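Local coordinates for protein 4-alpha-glucanotransferase (Aquifex aeolicus, PDB 1TZ7) that belongs to the 4-alpha-glucanotransferase (amylomaltase) family and is built on an eight-stranded parallel beta/alpha barrel carrying helical insertions, at residues 133-138 with 198-203; 142-147 with 204-209; 402-407 with 477-482; 456-461 with 465-470. One frame throughout, in Å; residues are numbered along the deposited sequence.

Contact 1: 133-138 with 198-203; sequences KNFRRF and HVFVQF
Phe135 and Phe200 both carry CG opposite their own backbone N, with chi1 at -174° and 165°, and these torsions bring the two rings together between the loop and the helix. Contact is made by one side of the Phe200 ring alone. Its CE1 lies over the centre of the Phe135 ring, 3.8 Å above the plane, and comes within 3.9 Å of Phe135 CG. Beside it, Phe200 CD1 approaches Phe135 CD2 at 3.9 Å. With centroids 5.0 Å apart and planes at 49°, the pair is oblique, neither a stack nor edge-to-face. The second face of Phe135 is covered by its own loop: Arg137 N sits 3.9 Å above that plane, so the phenyl ring lies between Phe200 and its own loop backbone. The setting is the helical insertion between the second and third strands of the barrel. Here residues 133-138 link helices 117-133 and 138-147, and residues 198-203 form part of the long helix 192-218. Leu141 of helix 138-147 touches both phenylalanines, and Phe132 brings another ring against Phe200. The interaction is wholly apolar, with no hydrogen bond between the segments. Phe200 is buried, whereas Phe135, at the turn between two helices, stays partly exposed. Farther along helix 192-218, Phe203 also directs its CB toward the loop but meets Phe144 edge-to-face.

Contact 2: 142-147 with 204-209; sequences EDFLKE and VFFKQW
Phe206 and Phe144 form the direct meeting point of residues 204-209 with residues 142-147, and their CA atoms, 9.3 Å apart, are the nearest across the two helices. At the start of the second segment, Val204 points its CB away from the partner helix. Phe206 directs its CB toward it. The ring of Phe144 arrives edge first, its CE1 3.6 Å and its CZ 3.7 Å from Phe206 CB, while the same CZ reaches Phe206 CG at 3.9 Å. This is an offset edge-to-face pair, with centroids 5.9 Å apart and planes at 60°; the offset puts the leading edge of Phe144 at the root of the Phe206 side chain. Phe144 gains this reach because its CG lies opposite the backbone N (chi1 -176°), and the two side chains cross nearly at a right angle. His148 adds a third ring that meets both phenylalanines. Next comes Lys207, whose end comes nearer to helix 138-147: NZ lies 5.3 Å from Glu147 OE1, too far for a salt bridge. Further on, Gln208 bonds through both ends of its amide, to Asp92 N and Glu95 OE2, and Trp209 NE1 donates to Leu299 O. The contact thus joins two helices of the insertion, with Leu152 of helix 149-165 packed against Phe144 and helix 192-218 running on toward barrel strand 222-227.

Contact 3: 402-407 with 477-482; sequences STHDLP and GNWRWR
His404 and Trp479, which bury most of the surface here, meet rim to rim where the loop following barrel strand 397-400 faces a loop of the C-terminal region. Residues 403-406 form a type I beta turn, closed by the bond from Leu406 N to Thr403 O (3.1 Å), and His404 occupies its second position. Its CB points toward residues 477-482, and with CG between the backbone N and carbonyl carbon (chi1 65°) the CD2 edge of the imidazole meets the tryptophan. His404 CD2 touches Trp479 CZ3 at 3.5 Å and Trp479 CH2 at 3.8 Å. Each contact lies near the plane of both rings, and neither ring covers the other's face; the planes are inclined at 43°. Trp479 reaches out with the far end of its six-membered ring, from a backbone in the left-handed region (phi 70°). Its main chain is held by Met469 and, through its O, by Tyr117 OH. Asp405 OD1 takes a hydrogen bond from Asn470 ND2. Each ring is flanked by a sequence neighbour: Asp405 CG stands 4.0 Å above the imidazole plane of His404, and Asn478 CB 3.3 Å above the indole plane of Trp479, each displaced toward the rim.

Contact 4: 456-461 with 465-470; sequences QMQDLL and NEARMN
Gln458 NE2 donates to Ala467 O at 2.9 Å, tying the short helix 457-460 to the loop that follows it. This helix comes directly after barrel strand 452-456, with Gln456 at its N-cap position. The bond is nearly straight (166° at the hydrogen), with Ala467 O in the amide plane of Gln458 and the donor close to the line of the carbonyl. A bend at chi2 (97°) folds the glutamine over Ala467, so that its CG also lies 3.8 Å from Ala467 CB: one side chain supplies both the polar and the apolar part of the contact. Met469 CB flanks the amide, 4.1 Å from Gln458 NE2, before the rest of the methionine turns away. A second link runs through a water. Gln456 stretches out fully and places OE1 2.8 Å from this water, which accepts from Met469 N at 3.1 Å; a side chain from the end of the strand thereby reaches the main chain of the loop. All three residues in direct contact are buried. Asp459, on another side of the helix, binds Thr401 OG1 and Ser402 OG through OD2 and Ile409 N through OD1, linking the helix to the loop after strand 397-400 and to the start of helix 409-414. Arg468 serves the same loop, giving NH2 to Asp405 O. Its NE turns back to Asn470 O, 2.9 Å away, approaching from above the carbonyl plane, 42° out of it.

Overall arrangement
From the N terminus, contacts 1 and 2 come first, in the helical insertion between barrel strands 60-62 and 222-227. Contact 1 closes a largely helical loop onto helix 192-218. Contact 2 opens within that loop and closes just beyond it on the same helix, so the two cross; they touch, with centres 10 Å apart. Contact 3 follows in series, spanning from the loop after strand 397-400 to the C-terminal region, and encloses the much shorter contact 4, which starts at the end of strand 452-456. Their centres lie 6 Å apart, joined by bonds such as Trp479 N to Met469 O. Contacts 2 and 3 lie about 30 Å apart, centre to centre, on opposite sides of the chain's centre.

Contact 1: 133-138 with 198-203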
# COMPACT_ATOMS: atom_id res chain seq x y z
N LYS A 133 26.25 5.89 -13.60
CA LYS A 133 27.55 6.29 -14.16
C LYS A 133 27.63 5.93 -15.65
O LYS A 133 28.11 6.72 -16.46
CB LYS A 133 28.70 5.61 -13.42
CG LYS A 133 28.83 6.03 -11.96
CD LYS A 133 30.21 5.66 -11.39
CE LYS A 133 30.67 6.67 -10.36
NZ LYS A 133 29.91 6.56 -9.09
N ASN A 134 27.15 4.74 -15.99
CA ASN A 134 27.19 4.26 -17.38
C ASN A 134 25.96 4.70 -18.17
O ASN A 134 25.54 4.03 -19.11
CB ASN A 134 27.30 2.73 -17.40
CG ASN A 134 28.54 2.23 -16.71
OD1 ASN A 134 28.46 1.57 -15.67
ND2 ASN A 134 29.70 2.53 -17.27
N PHE A 135 25.39 5.84 -17.77
CA PHE A 135 24.15 6.32 -18.35
C PHE A 135 24.33 7.77 -18.83
O PHE A 135 25.23 8.48 -18.37
CB PHE A 135 23.01 6.20 -17.33
CG PHE A 135 21.65 6.54 -17.88
CD1 PHE A 135 20.94 5.61 -18.63
CD2 PHE A 135 21.08 7.78 -17.65
CE1 PHE A 135 19.68 5.91 -19.14
CE2 PHE A 135 19.82 8.09 -18.15
CZ PHE A 135 19.12 7.16 -18.89
N ARG A 136 23.45 8.20 -19.73
CA ARG A 136 23.84 8.44 -21.11
C ARG A 136 22.71 9.14 -21.85
O ARG A 136 22.93 10.16 -22.50
CB ARG A 136 24.13 7.09 -21.79
CG ARG A 136 25.62 6.79 -22.00
CD ARG A 136 25.97 5.30 -21.94
NE ARG A 136 26.80 4.87 -23.07
CZ ARG A 136 27.07 3.60 -23.37
NH1 ARG A 136 27.84 3.31 -24.41
NH2 ARG A 136 26.57 2.61 -22.62
N ARG A 137 21.51 8.58 -21.75
CA ARG A 137 20.35 9.11 -22.44
C ARG A 137 19.56 10.06 -21.52
O ARG A 137 18.47 9.73 -21.06
CB ARG A 137 19.45 7.95 -22.90
CG ARG A 137 18.38 8.35 -23.91
CD ARG A 137 18.31 7.42 -25.14
NE ARG A 137 18.40 6.00 -24.77
CZ ARG A 137 19.50 5.24 -24.93
NH1 ARG A 137 19.48 3.96 -24.56
NH2 ARG A 137 20.62 5.77 -25.44
N PHE A 138 20.14 11.23 -21.26
CA PHE A 138 19.58 12.17 -20.28
C PHE A 138 18.37 12.91 -20.83
O PHE A 138 17.60 13.50 -20.07
CB PHE A 138 20.65 13.18 -19.85
CG PHE A 138 21.61 12.65 -18.82
CD1 PHE A 138 21.35 12.81 -17.46
CD2 PHE A 138 22.76 11.99 -19.21
CE1 PHE A 138 22.24 12.32 -16.51
CE2 PHE A 138 23.65 11.49 -18.26
CZ PHE A 138 23.39 11.66 -16.91
N HIS A 198 18.68 10.82 -8.44
CA HIS A 198 17.45 10.46 -7.77
C HIS A 198 16.25 10.48 -8.70
O HIS A 198 15.30 9.72 -8.50
CB HIS A 198 17.22 11.36 -6.56
CG HIS A 198 18.17 11.08 -5.44
ND1 HIS A 198 18.25 9.85 -4.84
CD2 HIS A 198 19.11 11.85 -4.85
CE1 HIS A 198 19.19 9.87 -3.91
NE2 HIS A 198 19.73 11.08 -3.90
N VAL A 199 16.28 11.32 -9.73
CA VAL A 199 15.25 11.25 -10.77
C VAL A 199 15.47 10.01 -11.64
O VAL A 199 14.52 9.36 -12.05
CB VAL A 199 15.19 12.56 -11.69
CG1 VAL A 199 15.62 13.79 -10.91
CG2 VAL A 199 16.00 12.38 -12.94
N PHE A 200 16.74 9.67 -11.89
CA PHE A 200 17.09 8.46 -12.64
C PHE A 200 16.56 7.20 -11.95
O PHE A 200 16.05 6.30 -12.61
CB PHE A 200 18.61 8.35 -12.81
CG PHE A 200 19.09 6.98 -13.23
CD1 PHE A 200 19.00 6.58 -14.56
CD2 PHE A 200 19.62 6.09 -12.30
CE1 PHE A 200 19.44 5.32 -14.95
CE2 PHE A 200 20.06 4.83 -12.69
CZ PHE A 200 19.97 4.45 -14.02
N VAL A 201 16.67 7.15 -10.63
CA VAL A 201 16.16 6.02 -9.85
C VAL A 201 14.63 5.91 -10.00
O VAL A 201 14.09 4.83 -10.18
CB VAL A 201 16.54 6.14 -8.34
CG1 VAL A 201 15.76 5.13 -7.50
CG2 VAL A 201 18.03 5.94 -8.15
N GLN A 202 13.95 7.05 -9.91
CA GLN A 202 12.51 7.10 -10.09
C GLN A 202 12.11 6.75 -11.52
O GLN A 202 11.12 6.07 -11.75
CB GLN A 202 11.97 8.48 -9.72
CG GLN A 202 12.03 8.77 -8.23
CD GLN A 202 11.37 7.70 -7.40
OE1 GLN A 202 10.19 7.43 -7.57
NE2 GLN A 202 12.13 7.07 -6.52
N PHE A 203 12.89 7.23 -12.48
CA PHE A 203 12.70 6.89 -13.89
C PHE A 203 12.71 5.37 -14.08
O PHE A 203 11.79 4.80 -14.67
CB PHE A 203 13.80 7.54 -14.73
CG PHE A 203 13.81 7.11 -16.18
CD1 PHE A 203 14.78 6.23 -16.65
CD2 PHE A 203 12.87 7.60 -17.07
CE1 PHE A 203 14.80 5.84 -17.99
CE2 PHE A 203 12.88 7.20 -18.41
CZ PHE A 203 13.85 6.33 -18.87

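Contact 2: 142-147 with 204-209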
# COMPACT_ATOMS: atom_id res chain seq x y z
N GLU A 142 14.63 13.98 -19.05
CA GLU A 142 14.03 15.32 -19.05
C GLU A 142 12.53 15.26 -19.37
O GLU A 142 11.74 16.03 -18.82
CB GLU A 142 14.74 16.22 -20.07
CG GLU A 142 15.02 17.63 -19.57
CD GLU A 142 16.00 17.66 -18.40
OE1 GLU A 142 15.62 18.15 -17.32
OE2 GLU A 142 17.14 17.19 -18.58
N ASP A 143 12.14 14.34 -20.25
CA ASP A 143 10.73 14.12 -20.56
C ASP A 143 10.00 13.52 -19.36
O ASP A 143 8.85 13.86 -19.08
CB ASP A 143 10.59 13.18 -21.77
CG ASP A 143 11.01 13.83 -23.07
OD1 ASP A 143 11.85 14.76 -23.04
OD2 ASP A 143 10.55 13.49 -24.18
N PHE A 144 10.69 12.63 -18.65
CA PHE A 144 10.14 12.02 -17.44
C PHE A 144 9.90 13.08 -16.37
O PHE A 144 8.86 13.07 -15.71
CB PHE A 144 11.11 10.95 -16.91
CG PHE A 144 10.58 10.19 -15.73
CD1 PHE A 144 9.60 9.22 -15.89
CD2 PHE A 144 11.07 10.44 -14.45
CE1 PHE A 144 9.11 8.51 -14.80
CE2 PHE A 144 10.59 9.73 -13.36
CZ PHE A 144 9.61 8.77 -13.53
N LEU A 145 10.85 13.98 -16.21
CA LEU A 145 10.76 15.04 -15.20
C LEU A 145 9.57 15.96 -15.45
O LEU A 145 8.90 16.39 -14.51
CB LEU A 145 12.05 15.87 -15.17
CG LEU A 145 13.02 15.58 -14.02
CD1 LEU A 145 14.37 16.22 -14.29
CD2 LEU A 145 12.44 16.06 -12.70
N LYS A 146 9.32 16.26 -16.73
CA LYS A 146 8.19 17.11 -17.11
C LYS A 146 6.87 16.43 -16.75
O LYS A 146 5.99 17.05 -16.18
CB LYS A 146 8.24 17.42 -18.61
CG LYS A 146 9.39 18.33 -19.02
CD LYS A 146 9.08 19.80 -18.73
CE LYS A 146 9.32 20.69 -19.95
NZ LYS A 146 10.73 20.63 -20.42
N GLU A 147 6.75 15.15 -17.10
CA GLU A 147 5.54 14.37 -16.79
C GLU A 147 5.23 14.39 -15.29
O GLU A 147 4.07 14.50 -14.90
CB GLU A 147 5.70 12.92 -17.28
CG GLU A 147 4.39 12.12 -17.29
CD GLU A 147 4.60 10.64 -17.57
OE1 GLU A 147 5.70 10.26 -18.02
OE2 GLU A 147 3.66 9.85 -17.33
N VAL A 204 13.75 4.71 -13.57
CA VAL A 204 13.89 3.27 -13.71
C VAL A 204 12.69 2.55 -13.10
O VAL A 204 12.18 1.59 -13.67
CB VAL A 204 15.19 2.76 -13.03
CG1 VAL A 204 15.21 1.22 -13.00
CG2 VAL A 204 16.41 3.29 -13.76
N PHE A 205 12.24 3.02 -11.93
CA PHE A 205 11.13 2.36 -11.23
C PHE A 205 9.84 2.47 -12.03
O PHE A 205 9.14 1.48 -12.22
CB PHE A 205 10.93 2.97 -9.84
CG PHE A 205 9.73 2.42 -9.11
CD1 PHE A 205 9.87 1.37 -8.21
CD2 PHE A 205 8.46 2.93 -9.35
CE1 PHE A 205 8.77 0.85 -7.55
CE2 PHE A 205 7.35 2.41 -8.69
CZ PHE A 205 7.51 1.37 -7.79
N PHE A 206 9.52 3.69 -12.47
CA PHE A 206 8.23 3.98 -13.07
C PHE A 206 8.12 3.38 -14.47
O PHE A 206 7.04 3.02 -14.91
CB PHE A 206 7.99 5.49 -13.11
CG PHE A 206 7.34 6.04 -11.86
CD1 PHE A 206 8.10 6.33 -10.73
CD2 PHE A 206 5.97 6.26 -11.81
CE1 PHE A 206 7.50 6.83 -9.58
CE2 PHE A 206 5.37 6.76 -10.66
CZ PHE A 206 6.14 7.05 -9.55
N LYS A 207 9.25 3.27 -15.16
CA LYS A 207 9.29 2.62 -16.47
C LYS A 207 9.08 1.11 -16.34
O LYS A 207 8.43 0.49 -17.18
CB LYS A 207 10.62 2.92 -17.18
CG LYS A 207 10.49 3.87 -18.38
CD LYS A 207 9.83 5.21 -17.99
CE LYS A 207 8.74 5.62 -18.99
NZ LYS A 207 9.18 6.74 -19.87
N GLN A 208 9.64 0.52 -15.29
CA GLN A 208 9.44 -0.90 -15.02
C GLN A 208 7.98 -1.19 -14.61
O GLN A 208 7.42 -2.21 -14.99
CB GLN A 208 10.41 -1.39 -13.95
CG GLN A 208 11.85 -1.57 -14.46
CD GLN A 208 12.73 -2.32 -13.48
OE1 GLN A 208 12.28 -2.74 -12.42
NE2 GLN A 208 13.99 -2.50 -13.84
N TRP A 209 7.38 -0.28 -13.85
CA TRP A 209 5.99 -0.45 -13.46
C TRP A 209 5.04 -0.24 -14.65
O TRP A 209 4.04 -0.92 -14.77
CB TRP A 209 5.60 0.50 -12.33
CG TRP A 209 4.21 0.28 -11.91
CD1 TRP A 209 3.10 0.96 -12.32
CD2 TRP A 209 3.74 -0.74 -11.02
NE1 TRP A 209 1.98 0.45 -11.73
CE2 TRP A 209 2.34 -0.60 -10.92
CE3 TRP A 209 4.36 -1.75 -10.27
CZ2 TRP A 209 1.56 -1.43 -10.12
CZ3 TRP A 209 3.58 -2.57 -9.48
CH2 TRP A 209 2.20 -2.41 -9.40

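Contact 3: 402-407 with 477-482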
# COMPACT_ATOMS: atom_id res chain seq x y z
N SER A 402 -8.43 -12.78 4.23
CA SER A 402 -7.72 -12.05 5.26
C SER A 402 -6.88 -10.95 4.62
O SER A 402 -6.82 -10.83 3.39
CB SER A 402 -6.84 -13.00 6.09
OG SER A 402 -5.89 -13.66 5.27
N THR A 403 -6.25 -10.12 5.45
CA THR A 403 -5.42 -9.02 4.94
C THR A 403 -4.03 -9.07 5.52
O THR A 403 -3.72 -9.91 6.37
CB THR A 403 -6.06 -7.65 5.28
OG1 THR A 403 -5.98 -7.39 6.69
CG2 THR A 403 -7.57 -7.64 4.98
N HIS A 404 -3.20 -8.16 5.07
CA HIS A 404 -1.82 -8.10 5.47
C HIS A 404 -1.63 -7.67 6.95
O HIS A 404 -0.56 -7.85 7.51
CB HIS A 404 -1.08 -7.16 4.56
CG HIS A 404 -1.53 -5.74 4.65
ND1 HIS A 404 -2.82 -5.32 4.45
CD2 HIS A 404 -0.83 -4.65 4.91
CE1 HIS A 404 -2.87 -4.00 4.59
NE2 HIS A 404 -1.68 -3.58 4.87
N ASP A 405 -2.68 -7.10 7.55
CA ASP A 405 -2.64 -6.72 8.98
C ASP A 405 -3.07 -7.89 9.88
O ASP A 405 -3.08 -7.76 11.09
CB ASP A 405 -3.55 -5.53 9.23
CG ASP A 405 -3.00 -4.24 8.66
OD1 ASP A 405 -1.78 -4.01 8.80
OD2 ASP A 405 -3.71 -3.42 8.06
N LEU A 406 -3.42 -9.01 9.27
CA LEU A 406 -4.02 -10.13 9.99
C LEU A 406 -3.18 -11.36 9.81
O LEU A 406 -2.42 -11.47 8.85
CB LEU A 406 -5.42 -10.40 9.43
CG LEU A 406 -6.61 -9.68 10.08
CD1 LEU A 406 -6.25 -8.29 10.56
CD2 LEU A 406 -7.77 -9.62 9.10
N PRO A 407 -3.32 -12.31 10.73
CA PRO A 407 -2.78 -13.65 10.50
C PRO A 407 -3.50 -14.29 9.32
O PRO A 407 -4.69 -14.03 9.14
CB PRO A 407 -3.07 -14.40 11.82
CG PRO A 407 -4.07 -13.57 12.55
CD PRO A 407 -4.02 -12.19 12.02
N GLY A 477 9.97 -6.34 12.41
CA GLY A 477 9.78 -7.74 12.07
C GLY A 477 8.79 -7.95 10.92
O GLY A 477 8.61 -9.07 10.44
N ASN A 478 8.17 -6.86 10.49
CA ASN A 478 7.04 -6.95 9.57
C ASN A 478 7.46 -6.79 8.12
O ASN A 478 8.59 -6.37 7.83
CB ASN A 478 6.00 -5.89 9.92
CG ASN A 478 5.55 -5.98 11.36
OD1 ASN A 478 4.96 -6.98 11.77
ND2 ASN A 478 5.82 -4.94 12.14
N TRP A 479 6.54 -7.13 7.21
CA TRP A 479 6.70 -6.86 5.77
C TRP A 479 7.77 -7.73 5.14
O TRP A 479 8.28 -7.41 4.06
CB TRP A 479 7.00 -5.38 5.52
CG TRP A 479 6.21 -4.46 6.40
CD1 TRP A 479 6.68 -3.72 7.44
CD2 TRP A 479 4.82 -4.19 6.31
NE1 TRP A 479 5.66 -3.00 8.01
CE2 TRP A 479 4.50 -3.27 7.33
CE3 TRP A 479 3.79 -4.63 5.47
CZ2 TRP A 479 3.21 -2.78 7.54
CZ3 TRP A 479 2.51 -4.14 5.67
CH2 TRP A 479 2.23 -3.23 6.70
N ARG A 480 8.09 -8.83 5.79
CA ARG A 480 9.22 -9.64 5.39
C ARG A 480 8.81 -10.92 4.62
O ARG A 480 9.63 -11.52 3.95
CB ARG A 480 10.08 -10.00 6.61
CG ARG A 480 10.59 -8.75 7.40
CD ARG A 480 11.81 -9.00 8.28
NE ARG A 480 13.02 -8.76 7.59
CZ ARG A 480 13.96 -7.85 7.84
NH1 ARG A 480 15.01 -7.88 7.08
NH2 ARG A 480 13.86 -6.88 8.77
N TRP A 481 7.54 -11.33 4.73
CA TRP A 481 7.13 -12.62 4.17
C TRP A 481 7.30 -12.65 2.66
O TRP A 481 6.93 -11.70 1.98
CB TRP A 481 5.69 -12.97 4.51
CG TRP A 481 5.27 -14.26 3.84
CD1 TRP A 481 5.62 -15.53 4.21
CD2 TRP A 481 4.46 -14.40 2.66
NE1 TRP A 481 5.07 -16.45 3.35
CE2 TRP A 481 4.35 -15.78 2.39
CE3 TRP A 481 3.81 -13.50 1.81
CZ2 TRP A 481 3.62 -16.28 1.31
CZ3 TRP A 481 3.08 -13.99 0.74
CH2 TRP A 481 3.00 -15.37 0.50
N ARG A 482 7.84 -13.75 2.15
CA ARG A 482 7.92 -13.98 0.71
C ARG A 482 7.45 -15.38 0.37
O ARG A 482 7.57 -16.31 1.18
CB ARG A 482 9.36 -13.79 0.22
CG ARG A 482 9.93 -12.40 0.46
CD ARG A 482 10.89 -11.94 -0.63
NE ARG A 482 12.11 -12.74 -0.66
CZ ARG A 482 12.81 -13.00 -1.76
NH1 ARG A 482 13.91 -13.73 -1.69
NH2 ARG A 482 12.42 -12.53 -2.95

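Contact 4: 456-461 with 465-470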
# COMPACT_ATOMS: atom_id res chain seq x y z
N GLN A 456 -5.93 -13.49 0.09
CA GLN A 456 -4.53 -13.26 0.44
C GLN A 456 -3.71 -14.48 0.02
O GLN A 456 -4.13 -15.61 0.21
CB GLN A 456 -4.35 -12.98 1.94
CG GLN A 456 -3.08 -12.17 2.24
CD GLN A 456 -2.83 -11.91 3.73
OE1 GLN A 456 -1.91 -11.17 4.09
NE2 GLN A 456 -3.65 -12.51 4.59
N MET A 457 -2.54 -14.22 -0.56
CA MET A 457 -1.74 -15.29 -1.17
C MET A 457 -1.44 -16.38 -0.15
O MET A 457 -1.46 -17.56 -0.47
CB MET A 457 -0.44 -14.72 -1.74
CG MET A 457 0.39 -15.74 -2.51
SD MET A 457 -0.45 -16.31 -4.02
CE MET A 457 0.90 -17.12 -4.86
N GLN A 458 -1.17 -15.97 1.10
CA GLN A 458 -0.84 -16.92 2.17
C GLN A 458 -1.96 -17.92 2.42
O GLN A 458 -1.71 -19.07 2.81
CB GLN A 458 -0.55 -16.16 3.48
CG GLN A 458 0.74 -15.34 3.46
CD GLN A 458 0.50 -13.88 3.13
OE1 GLN A 458 -0.23 -13.56 2.20
NE2 GLN A 458 1.11 -12.99 3.90
N ASP A 459 -3.20 -17.49 2.20
CA ASP A 459 -4.37 -18.38 2.34
C ASP A 459 -4.44 -19.38 1.18
O ASP A 459 -4.76 -20.55 1.39
CB ASP A 459 -5.66 -17.56 2.40
CG ASP A 459 -5.73 -16.68 3.64
OD1 ASP A 459 -5.02 -16.97 4.63
OD2 ASP A 459 -6.48 -15.68 3.72
N LEU A 460 -4.15 -18.90 -0.02
CA LEU A 460 -4.07 -19.77 -1.19
C LEU A 460 -3.04 -20.88 -0.97
O LEU A 460 -3.24 -22.02 -1.40
CB LEU A 460 -3.69 -18.96 -2.43
CG LEU A 460 -4.35 -19.33 -3.77
CD1 LEU A 460 -3.57 -18.72 -4.92
CD2 LEU A 460 -4.48 -20.83 -3.94
N LEU A 461 -1.95 -20.53 -0.28
CA LEU A 461 -0.85 -21.47 -0.05
C LEU A 461 -1.02 -22.23 1.26
O LEU A 461 -0.18 -23.06 1.62
CB LEU A 461 0.48 -20.72 -0.05
CG LEU A 461 0.84 -20.01 -1.37
CD1 LEU A 461 2.11 -19.19 -1.23
CD2 LEU A 461 0.99 -21.02 -2.50
N ASN A 465 0.69 -18.79 10.96
CA ASN A 465 1.07 -17.52 11.58
C ASN A 465 2.48 -17.06 11.19
O ASN A 465 2.79 -15.87 11.25
CB ASN A 465 0.99 -17.64 13.11
CG ASN A 465 -0.43 -17.75 13.61
OD1 ASN A 465 -0.80 -18.72 14.28
ND2 ASN A 465 -1.24 -16.75 13.29
N GLU A 466 3.33 -18.01 10.80
CA GLU A 466 4.70 -17.70 10.39
C GLU A 466 4.75 -16.82 9.12
O GLU A 466 5.73 -16.12 8.89
CB GLU A 466 5.51 -19.00 10.18
CG GLU A 466 5.35 -19.65 8.80
CD GLU A 466 4.07 -20.49 8.67
OE1 GLU A 466 3.89 -21.13 7.61
OE2 GLU A 466 3.27 -20.51 9.62
N ALA A 467 3.68 -16.87 8.33
CA ALA A 467 3.63 -16.14 7.05
C ALA A 467 2.84 -14.82 7.18
O ALA A 467 2.49 -14.21 6.17
CB ALA A 467 3.02 -17.01 5.97
N ARG A 468 2.57 -14.40 8.41
CA ARG A 468 1.88 -13.13 8.64
C ARG A 468 2.73 -11.95 8.14
O ARG A 468 3.91 -11.84 8.46
CB ARG A 468 1.59 -12.96 10.13
CG ARG A 468 0.72 -11.76 10.45
CD ARG A 468 0.25 -11.71 11.91
NE ARG A 468 -0.56 -10.52 12.16
CZ ARG A 468 -1.27 -10.32 13.26
NH1 ARG A 468 -1.29 -11.23 14.22
NH2 ARG A 468 -1.98 -9.21 13.39
N MET A 469 2.12 -11.09 7.34
CA MET A 469 2.84 -9.97 6.75
C MET A 469 3.12 -8.89 7.79
O MET A 469 4.26 -8.47 7.96
CB MET A 469 2.03 -9.38 5.58
CG MET A 469 2.81 -8.41 4.71
SD MET A 469 4.29 -9.16 3.96
CE MET A 469 4.49 -8.10 2.50
N ASN A 470 2.08 -8.45 8.50
CA ASN A 470 2.24 -7.37 9.50
C ASN A 470 1.44 -7.62 10.77
O ASN A 470 0.31 -8.12 10.73
CB ASN A 470 1.83 -6.02 8.89
CG ASN A 470 1.95 -4.87 9.89
OD1 ASN A 470 3.01 -4.63 10.46
ND2 ASN A 470 0.85 -4.16 10.11
O HOH W 1 -0.85 -11.43 6.71